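Local atomic coordinates of protein-tyrosine-phosphatase (Shewanella sp., PDB entry 2Z72), a protein that hydrolyses phosphotyrosine as a cold-active phosphatase of the calcineurin-like phosphoesterase family, probably by means of its two bound zinc ions. Residues 51-61 and 127-138; 84-93 and 325-333. All coordinates share one frame; numbering follows the deposited sequence.

Contact 1: residues 51-61 and 127-138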
loop_
_atom_site.group_PDB
_atom_site.type_symbol
_atom_site.label_atom_id
_atom_site.label_comp_id
_atom_site.label_asym_id
_atom_site.label_seq_id
_atom_site.Cartn_x
_atom_site.Cartn_y
_atom_site.Cartn_z
ATOM N N PRO A 51 9.952 -5.368 -15.029
ATOM C CA PRO A 51 9.824 -6.570 -14.171
ATOM C C PRO A 51 9.114 -7.747 -14.820
ATOM O O PRO A 51 8.143 -7.590 -15.548
ATOM C CB PRO A 51 9.007 -6.045 -12.978
ATOM C CG PRO A 51 8.272 -4.891 -13.510
ATOM C CD PRO A 51 9.204 -4.248 -14.522
ATOM N N GLU A 52 9.544 -8.934 -14.447
ATOM C CA GLU A 52 9.036 -10.211 -14.807
ATOM C C GLU A 52 8.544 -10.846 -13.513
ATOM O O GLU A 52 9.164 -10.678 -12.441
ATOM C CB GLU A 52 10.077 -11.081 -15.497
ATOM C CG GLU A 52 10.683 -10.352 -16.696
ATOM C CD GLU A 52 11.735 -11.244 -17.354
ATOM O OE1 GLU A 52 11.519 -11.517 -18.571
ATOM O OE2 GLU A 52 12.720 -11.644 -16.706
ATOM N N THR A 53 7.398 -11.441 -13.588
ATOM C CA THR A 53 6.665 -11.973 -12.453
ATOM C C THR A 53 5.960 -13.261 -12.851
ATOM O O THR A 53 5.476 -13.384 -14.000
ATOM C CB THR A 53 5.561 -11.043 -11.944
ATOM O OG1 THR A 53 6.147 -9.737 -11.840
ATOM C CG2 THR A 53 5.077 -11.331 -10.524
ATOM N N LYS A 54 5.942 -14.163 -11.900
ATOM C CA LYS A 54 5.080 -15.313 -12.060
ATOM C C LYS A 54 3.728 -14.925 -11.477
ATOM O O LYS A 54 3.656 -14.475 -10.336
ATOM C CB LYS A 54 5.603 -16.583 -11.390
ATOM C CG LYS A 54 4.609 -17.725 -11.413
ATOM C CD LYS A 54 5.169 -18.984 -12.035
ATOM C CE LYS A 54 4.257 -20.178 -11.807
ATOM N NZ LYS A 54 4.792 -21.259 -10.943
ATOM N N LEU A 55 2.691 -15.104 -12.284
ATOM C CA LEU A 55 1.353 -14.866 -11.766
ATOM C C LEU A 55 0.983 -15.880 -10.678
ATOM O O LEU A 55 1.351 -17.036 -10.745
ATOM C CB LEU A 55 0.316 -14.908 -12.901
ATOM C CG LEU A 55 0.539 -13.864 -13.984
ATOM C CD1 LEU A 55 -0.638 -13.939 -14.959
ATOM C CD2 LEU A 55 0.677 -12.447 -13.453
ATOM N N SER A 56 0.301 -15.356 -9.680
ATOM C CA SER A 56 -0.020 -16.104 -8.470
ATOM C C SER A 56 -1.399 -16.698 -8.549
ATOM O O SER A 56 -2.316 -15.995 -8.948
ATOM C CB SER A 56 -0.009 -15.048 -7.353
ATOM O OG SER A 56 0.158 -15.621 -6.089
ATOM N N SER A 57 -1.587 -17.909 -8.091
ATOM C CA SER A 57 -2.880 -18.536 -7.929
ATOM C C SER A 57 -3.450 -18.323 -6.535
ATOM O O SER A 57 -4.507 -18.875 -6.241
ATOM C CB SER A 57 -2.741 -20.044 -8.263
ATOM O OG SER A 57 -1.899 -20.693 -7.309
ATOM N N GLU A 58 -2.896 -17.641 -5.551
ATOM C CA GLU A 58 -3.239 -17.460 -4.170
ATOM C C GLU A 58 -3.362 -15.990 -3.711
ATOM O O GLU A 58 -4.269 -15.786 -2.899
ATOM C CB GLU A 58 -2.210 -18.088 -3.198
ATOM C CG GLU A 58 -1.532 -19.368 -3.571
ATOM C CD GLU A 58 -0.383 -19.894 -2.785
ATOM O OE1 GLU A 58 0.080 -21.062 -2.903
ATOM O OE2 GLU A 58 0.230 -19.197 -1.960
ATOM N N ILE A 59 -2.563 -14.975 -4.082
ATOM C CA ILE A 59 -2.483 -13.713 -3.372
ATOM C C ILE A 59 -3.615 -12.757 -3.704
ATOM O O ILE A 59 -3.702 -11.711 -3.086
ATOM C CB ILE A 59 -1.125 -13.004 -3.578
ATOM C CG1 ILE A 59 -0.935 -12.629 -5.046
ATOM C CG2 ILE A 59 -0.016 -13.864 -3.083
ATOM C CD1 ILE A 59 0.316 -11.813 -5.317
ATOM N N LYS A 60 -4.486 -13.133 -4.655
ATOM C CA LYS A 60 -5.695 -12.367 -4.885
ATOM C C LYS A 60 -6.852 -12.836 -3.990
ATOM O O LYS A 60 -7.949 -12.256 -4.069
ATOM C CB LYS A 60 -6.115 -12.340 -6.348
ATOM C CG LYS A 60 -4.988 -11.860 -7.268
ATOM C CD LYS A 60 -5.334 -11.590 -8.723
ATOM C CE LYS A 60 -5.602 -12.862 -9.428
ATOM N NZ LYS A 60 -5.838 -12.698 -10.923
ATOM N N GLN A 61 -6.636 -13.798 -3.109
ATOM C CA GLN A 61 -7.636 -14.170 -2.105
ATOM C C GLN A 61 -7.770 -13.045 -1.086
ATOM O O GLN A 61 -6.784 -12.502 -0.614
ATOM C CB GLN A 61 -7.191 -15.457 -1.452
ATOM C CG GLN A 61 -7.163 -16.670 -2.325
ATOM C CD GLN A 61 -6.473 -17.894 -1.728
ATOM O OE1 GLN A 61 -5.884 -17.807 -0.633
ATOM N NE2 GLN A 61 -6.468 -18.950 -2.496
ATOM N N TRP A 127 4.674 -4.464 -9.116
ATOM C CA TRP A 127 5.052 -5.855 -9.372
ATOM C C TRP A 127 5.991 -6.381 -8.295
ATOM O O TRP A 127 5.973 -7.588 -8.024
ATOM C CB TRP A 127 5.627 -6.034 -10.787
ATOM C CG TRP A 127 4.590 -5.921 -11.846
ATOM C CD1 TRP A 127 4.422 -4.961 -12.780
ATOM C CD2 TRP A 127 3.521 -6.875 -12.044
ATOM N NE1 TRP A 127 3.337 -5.245 -13.550
ATOM C CE2 TRP A 127 2.761 -6.410 -13.135
ATOM C CE3 TRP A 127 3.133 -8.083 -11.432
ATOM C CZ2 TRP A 127 1.648 -7.089 -13.607
ATOM C CZ3 TRP A 127 2.027 -8.752 -11.902
ATOM C CH2 TRP A 127 1.293 -8.265 -12.977
ATOM N N PHE A 128 6.837 -5.540 -7.729
ATOM C CA PHE A 128 7.662 -5.936 -6.631
ATOM C C PHE A 128 6.783 -6.335 -5.451
ATOM O O PHE A 128 7.030 -7.380 -4.829
ATOM C CB PHE A 128 8.621 -4.805 -6.239
ATOM C CG PHE A 128 9.361 -5.070 -4.947
ATOM C CD1 PHE A 128 10.385 -5.986 -4.864
ATOM C CD2 PHE A 128 8.997 -4.385 -3.813
ATOM C CE1 PHE A 128 11.037 -6.231 -3.672
ATOM C CE2 PHE A 128 9.651 -4.632 -2.611
ATOM C CZ PHE A 128 10.693 -5.538 -2.536
ATOM N N MET A 129 5.794 -5.532 -5.131
ATOM C CA MET A 129 4.923 -5.838 -3.975
ATOM C C MET A 129 4.079 -7.070 -4.232
ATOM O O MET A 129 3.799 -7.801 -3.267
ATOM C CB MET A 129 4.099 -4.620 -3.609
ATOM C CG MET A 129 4.869 -3.455 -3.014
ATOM S SD MET A 129 5.883 -3.880 -1.590
ATOM C CE MET A 129 4.609 -4.415 -0.460
ATOM N N TYR A 130 3.675 -7.315 -5.476
ATOM C CA TYR A 130 2.937 -8.527 -5.832
ATOM C C TYR A 130 3.815 -9.748 -5.556
ATOM O O TYR A 130 3.424 -10.722 -4.924
ATOM C CB TYR A 130 2.524 -8.374 -7.264
ATOM C CG TYR A 130 1.720 -9.479 -7.915
ATOM C CD1 TYR A 130 2.326 -10.660 -8.310
ATOM C CD2 TYR A 130 0.373 -9.363 -8.168
ATOM C CE1 TYR A 130 1.624 -11.687 -8.911
ATOM C CE2 TYR A 130 -0.357 -10.352 -8.804
ATOM C CZ TYR A 130 0.291 -11.509 -9.175
ATOM O OH TYR A 130 -0.364 -12.552 -9.831
ATOM N N GLN A 131 5.053 -9.720 -6.070
ATOM C CA GLN A 131 5.977 -10.820 -5.825
ATOM C C GLN A 131 6.227 -10.975 -4.322
ATOM O O GLN A 131 6.241 -12.107 -3.809
ATOM C CB GLN A 131 7.287 -10.574 -6.589
ATOM C CG GLN A 131 8.338 -11.601 -6.335
ATOM C CD GLN A 131 9.462 -11.377 -7.326
ATOM O OE1 GLN A 131 10.461 -10.733 -6.962
ATOM N NE2 GLN A 131 9.337 -11.865 -8.541
ATOM N N LEU A 132 6.418 -9.876 -3.600
ATOM C CA LEU A 132 6.713 -9.978 -2.161
ATOM C C LEU A 132 5.540 -10.598 -1.445
ATOM O O LEU A 132 5.728 -11.374 -0.473
ATOM C CB LEU A 132 7.031 -8.559 -1.685
ATOM C CG LEU A 132 7.835 -8.578 -0.406
ATOM C CD1 LEU A 132 9.306 -8.941 -0.707
ATOM C CD2 LEU A 132 7.778 -7.236 0.282
ATOM N N ASP A 133 4.314 -10.261 -1.839
ATOM C CA ASP A 133 3.096 -10.843 -1.252
ATOM C C ASP A 133 3.169 -12.349 -1.344
ATOM O O ASP A 133 2.982 -13.088 -0.354
ATOM C CB ASP A 133 1.926 -10.190 -1.991
ATOM C CG ASP A 133 0.505 -10.387 -1.489
ATOM O OD1 ASP A 133 0.294 -11.161 -0.511
ATOM O OD2 ASP A 133 -0.392 -9.779 -2.107
ATOM N N GLN A 134 3.446 -12.900 -2.533
ATOM C CA GLN A 134 3.551 -14.322 -2.722
ATOM C C GLN A 134 4.709 -14.909 -1.924
ATOM O O GLN A 134 4.543 -15.955 -1.273
ATOM C CB GLN A 134 3.668 -14.671 -4.208
ATOM C CG GLN A 134 3.744 -16.182 -4.410
ATOM C CD GLN A 134 2.458 -16.925 -4.015
ATOM O OE1 GLN A 134 1.462 -16.857 -4.692
ATOM N NE2 GLN A 134 2.420 -17.647 -2.926
ATOM N N GLN A 135 5.878 -14.273 -1.964
ATOM C CA GLN A 135 7.012 -14.804 -1.252
ATOM C C GLN A 135 6.793 -14.846 0.275
ATOM O O GLN A 135 7.217 -15.804 0.921
ATOM C CB GLN A 135 8.267 -13.975 -1.562
ATOM C CG GLN A 135 8.726 -14.119 -3.017
ATOM C CD GLN A 135 9.895 -13.213 -3.322
ATOM O OE1 GLN A 135 10.142 -12.241 -2.605
ATOM N NE2 GLN A 135 10.638 -13.534 -4.382
ATOM N N ALA A 136 6.154 -13.800 0.798
ATOM C CA ALA A 136 5.881 -13.752 2.233
ATOM C C ALA A 136 4.957 -14.933 2.597
ATOM O O ALA A 136 5.222 -15.645 3.552
ATOM C CB ALA A 136 5.294 -12.438 2.628
ATOM N N ARG A 137 3.915 -15.134 1.810
ATOM C CA ARG A 137 3.018 -16.252 2.060
ATOM C C ARG A 137 3.751 -17.560 2.039
ATOM O O ARG A 137 3.544 -18.415 2.898
ATOM C CB ARG A 137 1.842 -16.208 1.051
ATOM C CG ARG A 137 0.783 -17.236 1.311
ATOM C CD ARG A 137 -0.466 -17.022 0.500
ATOM N NE ARG A 137 -1.388 -18.149 0.582
ATOM C CZ ARG A 137 -2.663 -18.071 0.254
ATOM N NH1 ARG A 137 -3.222 -16.934 -0.133
ATOM N NH2 ARG A 137 -3.457 -19.135 0.322
ATOM N N ASP A 138 4.622 -17.768 1.052
ATOM C CA ASP A 138 5.384 -19.018 0.965
ATOM C C ASP A 138 6.254 -19.223 2.173
ATOM O O ASP A 138 6.538 -20.388 2.514
ATOM C CB ASP A 138 6.264 -19.019 -0.282
ATOM C CG ASP A 138 5.402 -19.176 -1.549
ATOM O OD1 ASP A 138 6.001 -18.856 -2.632
ATOM O OD2 ASP A 138 4.239 -19.553 -1.550
HETATM O O HOH W 1 10.166 -10.003 -10.114
HETATM O O HOH W 2 7.599 -9.071 -9.849
HETATM O O HOH W 3 7.513 -13.765 -9.371
HETATM O O HOH W 4 0.833 -19.083 -6.619
HETATM O O HOH W 5 2.251 -20.083 -0.230
HETATM O O HOH W 6 -2.424 -11.718 -0.469
#
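Tyr130 lies sandwiched between Ile59 and its own helix neighbour Trp127, and its side chain can be followed outward atom by atom. From CB, which leaves helix 122-138 with CG anti to the backbone N (chi1 -179°), the chain of Tyr130 leads to a ring set against segment 51-61. Tyr130 CD1 meets the methyl CG2 of Thr53 at 3.6 Å, and Tyr130 CE1 has the carbonyl O of Lys54 at the ring edge, in plane. One face receives Ile59 CD1 in a CH-pi contact, 3.5 Å from the ring centroid and only 2° off its normal; Trp127 CZ3 sits over the centre of the opposite face. At the tip, Tyr130 OH accepts an almost straight bond from Ser56 N (2.9 Å, 172°) and is also hydrogen-bonded to Glu186, so the phenol is held at both faces and at its end.

Toward the end of the helix the contact turns polar. Gln134 NE2 donates to Glu58 OE2 at 2.9 Å, approaching from above the carboxylate plane. Arg137, extended from CG to NE, grips Gln61 OE1 end-on with NH1 (2.8 Å) and NH2, while Glu58 CB lies over its guanidinium face and Glu58 OE2 makes a charge-only salt bridge to Arg137 NE at 3.2 Å. A leucine in place of Arg137 would probably leave Gln61 OE1 without its two donors and Glu58 without its countercharge beside Asp138.

Helix 186-192 packs against Leu55, Ile59 and Trp127, with Trp190 and Tyr130 meeting edge-to-face, while strand 53-54 pairs with strand 40-41 and Met129 touches strand 108-111.

Contact 2: residues 84-93 and 325-333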
loop_
_atom_site.group_PDB
_atom_site.type_symbol
_atom_site.label_atom_id
_atom_site.label_comp_id
_atom_site.label_asym_id
_atom_site.label_seq_id
_atom_site.Cartn_x
_atom_site.Cartn_y
_atom_site.Cartn_z
ATOM N N ASP A 84 13.308 2.619 -6.345
ATOM C CA ASP A 84 14.675 2.536 -5.917
ATOM C C ASP A 84 14.791 2.799 -4.436
ATOM O O ASP A 84 15.572 2.106 -3.720
ATOM C CB ASP A 84 15.570 3.531 -6.678
ATOM C CG ASP A 84 15.595 3.336 -8.174
ATOM O OD1 ASP A 84 15.376 2.198 -8.648
ATOM O OD2 ASP A 84 15.866 4.339 -8.856
ATOM N N VAL A 85 14.088 3.795 -3.916
ATOM C CA VAL A 85 14.153 4.098 -2.486
ATOM C C VAL A 85 13.561 2.952 -1.658
ATOM O O VAL A 85 14.179 2.539 -0.654
ATOM C CB VAL A 85 13.410 5.405 -2.177
ATOM C CG1 VAL A 85 13.341 5.697 -0.685
ATOM C CG2 VAL A 85 14.080 6.585 -2.898
ATOM N N LEU A 86 12.427 2.430 -2.072
ATOM C CA LEU A 86 11.868 1.285 -1.378
ATOM C C LEU A 86 12.812 0.120 -1.296
ATOM O O LEU A 86 13.007 -0.522 -0.247
ATOM C CB LEU A 86 10.567 0.881 -2.078
ATOM C CG LEU A 86 9.894 -0.387 -1.582
ATOM C CD1 LEU A 86 9.450 -0.235 -0.130
ATOM C CD2 LEU A 86 8.717 -0.774 -2.488
ATOM N N LEU A 87 13.423 -0.247 -2.444
ATOM C CA LEU A 87 14.287 -1.387 -2.485
ATOM C C LEU A 87 15.484 -1.173 -1.582
ATOM O O LEU A 87 15.901 -2.070 -0.820
ATOM C CB LEU A 87 14.742 -1.677 -3.909
ATOM C CG LEU A 87 15.368 -3.032 -4.163
ATOM C CD1 LEU A 87 14.339 -4.162 -4.177
ATOM C CD2 LEU A 87 16.037 -2.977 -5.529
ATOM N N THR A 88 16.094 0.012 -1.663
ATOM C CA THR A 88 17.247 0.284 -0.824
ATOM C C THR A 88 16.903 0.174 0.676
ATOM O O THR A 88 17.629 -0.419 1.453
ATOM C CB THR A 88 17.797 1.681 -1.134
ATOM O OG1 THR A 88 18.340 1.610 -2.459
ATOM C CG2 THR A 88 18.893 2.112 -0.168
ATOM N N LEU A 89 15.732 0.743 1.052
ATOM C CA LEU A 89 15.337 0.691 2.442
ATOM C C LEU A 89 15.182 -0.758 2.896
ATOM O O LEU A 89 15.646 -1.148 3.984
ATOM C CB LEU A 89 14.014 1.468 2.607
ATOM C CG LEU A 89 13.361 1.275 4.007
ATOM C CD1 LEU A 89 14.255 1.757 5.131
ATOM C CD2 LEU A 89 12.013 2.026 3.997
ATOM N N LEU A 90 14.509 -1.578 2.100
ATOM C CA LEU A 90 14.258 -2.962 2.515
ATOM C C LEU A 90 15.526 -3.766 2.542
ATOM O O LEU A 90 15.706 -4.669 3.349
ATOM C CB LEU A 90 13.195 -3.598 1.614
ATOM C CG LEU A 90 11.810 -2.951 1.680
ATOM C CD1 LEU A 90 10.881 -3.658 0.709
ATOM C CD2 LEU A 90 11.234 -2.918 3.101
ATOM N N LYS A 91 16.478 -3.478 1.622
ATOM C CA LYS A 91 17.758 -4.136 1.650
ATOM C C LYS A 91 18.529 -3.751 2.905
ATOM O O LYS A 91 19.124 -4.608 3.592
ATOM C CB LYS A 91 18.608 -3.787 0.410
ATOM C CG LYS A 91 18.188 -4.442 -0.903
ATOM C CD LYS A 91 18.844 -3.735 -2.118
ATOM C CE LYS A 91 20.376 -3.876 -2.042
ATOM N NZ LYS A 91 21.055 -3.212 -3.224
ATOM N N LYS A 92 18.576 -2.417 3.175
ATOM C CA LYS A 92 19.382 -1.970 4.318
ATOM C C LYS A 92 18.825 -2.484 5.628
ATOM O O LYS A 92 19.617 -2.727 6.551
ATOM C CB LYS A 92 19.392 -0.455 4.319
ATOM C CG LYS A 92 20.260 0.162 3.219
ATOM C CD LYS A 92 21.708 0.104 3.558
ATOM C CE LYS A 92 22.578 0.621 2.410
ATOM N NZ LYS A 92 24.000 0.497 2.755
ATOM N N GLN A 93 17.520 -2.647 5.713
ATOM C CA GLN A 93 16.847 -3.111 6.939
ATOM C C GLN A 93 16.713 -4.632 6.937
ATOM O O GLN A 93 16.119 -5.216 7.866
ATOM C CB GLN A 93 15.525 -2.399 7.139
ATOM C CG GLN A 93 15.675 -0.972 7.606
ATOM C CD GLN A 93 16.246 -0.885 8.989
ATOM O OE1 GLN A 93 15.985 -1.758 9.799
ATOM N NE2 GLN A 93 16.947 0.179 9.263
ATOM N N ARG A 325 12.405 2.444 15.132
ATOM C CA ARG A 325 12.617 3.187 13.905
ATOM C C ARG A 325 13.782 2.552 13.144
ATOM O O ARG A 325 14.882 2.470 13.669
ATOM C CB ARG A 325 12.911 4.642 14.259
ATOM C CG ARG A 325 13.332 5.539 13.103
ATOM C CD ARG A 325 13.605 6.930 13.683
ATOM N NE ARG A 325 14.234 7.777 12.700
ATOM C CZ ARG A 325 15.189 8.666 12.816
ATOM N NH1 ARG A 325 15.731 8.904 14.015
ATOM N NH2 ARG A 325 15.556 9.283 11.723
ATOM N N GLY A 326 13.530 2.144 11.910
ATOM C CA GLY A 326 14.550 1.600 11.018
ATOM C C GLY A 326 14.895 2.654 9.988
ATOM O O GLY A 326 14.100 3.023 9.123
ATOM N N LEU A 327 16.122 3.161 10.123
ATOM C CA LEU A 327 16.590 4.239 9.274
ATOM C C LEU A 327 17.051 3.731 7.895
ATOM O O LEU A 327 17.408 2.549 7.709
ATOM C CB LEU A 327 17.746 4.983 9.993
ATOM C CG LEU A 327 17.351 5.881 11.173
ATOM C CD1 LEU A 327 17.243 5.096 12.446
ATOM C CD2 LEU A 327 18.379 6.986 11.341
ATOM N N TYR A 328 17.143 4.678 6.963
ATOM C CA TYR A 328 17.532 4.376 5.593
ATOM C C TYR A 328 18.920 3.808 5.498
ATOM O O TYR A 328 19.215 3.081 4.527
ATOM C CB TYR A 328 17.469 5.640 4.735
ATOM C CG TYR A 328 17.408 5.446 3.249
ATOM C CD1 TYR A 328 18.316 6.126 2.418
ATOM C CD2 TYR A 328 16.471 4.611 2.640
ATOM C CE1 TYR A 328 18.285 5.974 1.052
ATOM C CE2 TYR A 328 16.434 4.464 1.263
ATOM C CZ TYR A 328 17.350 5.140 0.475
ATOM O OH TYR A 328 17.233 4.961 -0.873
ATOM N N ASP A 329 19.822 4.161 6.423
ATOM C CA ASP A 329 21.201 3.684 6.419
ATOM C C ASP A 329 21.358 2.315 7.077
ATOM O O ASP A 329 22.506 1.856 7.137
ATOM C CB ASP A 329 22.104 4.735 7.039
ATOM C CG ASP A 329 21.961 4.896 8.521
ATOM O OD1 ASP A 329 22.794 5.727 9.026
ATOM O OD2 ASP A 329 21.075 4.264 9.137
ATOM N N GLY A 330 20.233 1.701 7.531
ATOM C CA GLY A 330 20.321 0.360 8.082
ATOM C C GLY A 330 20.454 0.371 9.595
ATOM O O GLY A 330 20.389 -0.687 10.234
ATOM N N THR A 331 20.614 1.537 10.193
ATOM C CA THR A 331 20.638 1.635 11.665
ATOM C C THR A 331 19.220 1.680 12.205
ATOM O O THR A 331 18.240 1.850 11.444
ATOM C CB THR A 331 21.408 2.883 12.161
ATOM O OG1 THR A 331 20.798 4.089 11.740
ATOM C CG2 THR A 331 22.856 2.881 11.667
ATOM N N ARG A 332 19.080 1.544 13.523
ATOM C CA ARG A 332 17.836 1.439 14.247
ATOM C C ARG A 332 17.861 2.353 15.453
ATOM O O ARG A 332 18.931 2.445 16.087
ATOM C CB ARG A 332 17.657 0.050 14.857
ATOM C CG ARG A 332 18.211 -1.011 13.960
ATOM C CD ARG A 332 16.972 -1.026 12.852
ATOM N NE ARG A 332 16.429 -2.477 13.462
ATOM C CZ ARG A 332 17.167 -3.523 13.130
ATOM N NH1 ARG A 332 16.853 -4.761 13.545
ATOM N NH2 ARG A 332 18.267 -3.494 12.333
ATOM N N GLU A 333 16.738 2.907 15.857
ATOM C CA GLU A 333 16.553 3.691 17.074
ATOM C C GLU A 333 15.263 3.283 17.727
ATOM O O GLU A 333 14.219 3.262 17.091
ATOM C CB GLU A 333 16.513 5.182 16.706
ATOM C CG GLU A 333 17.896 5.552 16.193
ATOM C CD GLU A 333 18.285 6.984 16.125
ATOM O OE1 GLU A 333 19.113 7.269 15.214
ATOM O OE2 GLU A 333 17.774 7.748 16.987
HETATM O O HOH W 7 19.757 -3.332 9.234
HETATM O O HOH W 8 24.340 -0.553 5.902
#
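The amide of Gln93 reaches into the turn between strands 322-326 and 332-334, where NE2 spends its two hydrogens on two backbone carbonyls. Gln93 NE2 donates to Leu327 O at 2.9 Å, in the carbonyl plane and on a lone pair, and to Thr331 O at 3.0 Å, from above that carbonyl's plane. The side chain is bent at chi2 (-67°), which folds the amide back against the hairpin, and Gln93 CD packs on Gly326 CA at 3.6 Å. A CB on Gly326 would collide with that amide carbon, so the glycine suits the close fit.

Beside this polar grip lies Tyr328, whose ring projects along the helix. Tyr328 OH comes against Thr88 CB at 3.3 Å, Tyr328 CE2 touches Val85 CG1, and Tyr328 CD2 rests on Leu89 CB at 4.0 Å. Val85 O stands at the ring edge, in plane. Farther along, Lys92 lays its CG on Tyr328 O, and a water links Lys92 O with Gly330 O.

A second shell sets the shape of the loop. Leu327 to Gly330 form a type I turn closed by Gly330 N to Leu327 O, and Leu327 N donates to Thr331 O. Asp329 OD2 makes an Asx turn by accepting Thr331 N, and also takes the Thr331 OG1 hydrogen at 2.6 Å. Leu315 of strand 315-319 packs against both Leu89 and Gln93.

Each carbonyl met by Gln93 also accepts a hydrogen bond within the hairpin, so one amide joins the helix end to the turn's own bonding network: directional bonds fix the helix end, while Tyr328 supplies apolar contact alongside.

Contacts 1 and 2 lie with their centres about 22 Å apart, yet their helices meet directly: Phe128 of helix 122-138 packs among Leu86, Leu87 and Leu90 of helix 83-92, with Phe128 CE2 3.7 Å from Leu90 CD1. Both helices also rest, through Met129, Leu86 and Leu90, on strand 108-111 of the mixed sheet that also includes strands 322-326 and 332-334. Along the chain the segments alternate, 51-61, 84-93, 127-138, 325-333, so the two contacts cross. Segment 51-61 brings a chain section from before the strand 72-76 onto one helix, and 325-333 brings a late hairpin onto the other. Distant parts of the sequence are thereby joined around the phosphoesterase core that holds the two zinc ions.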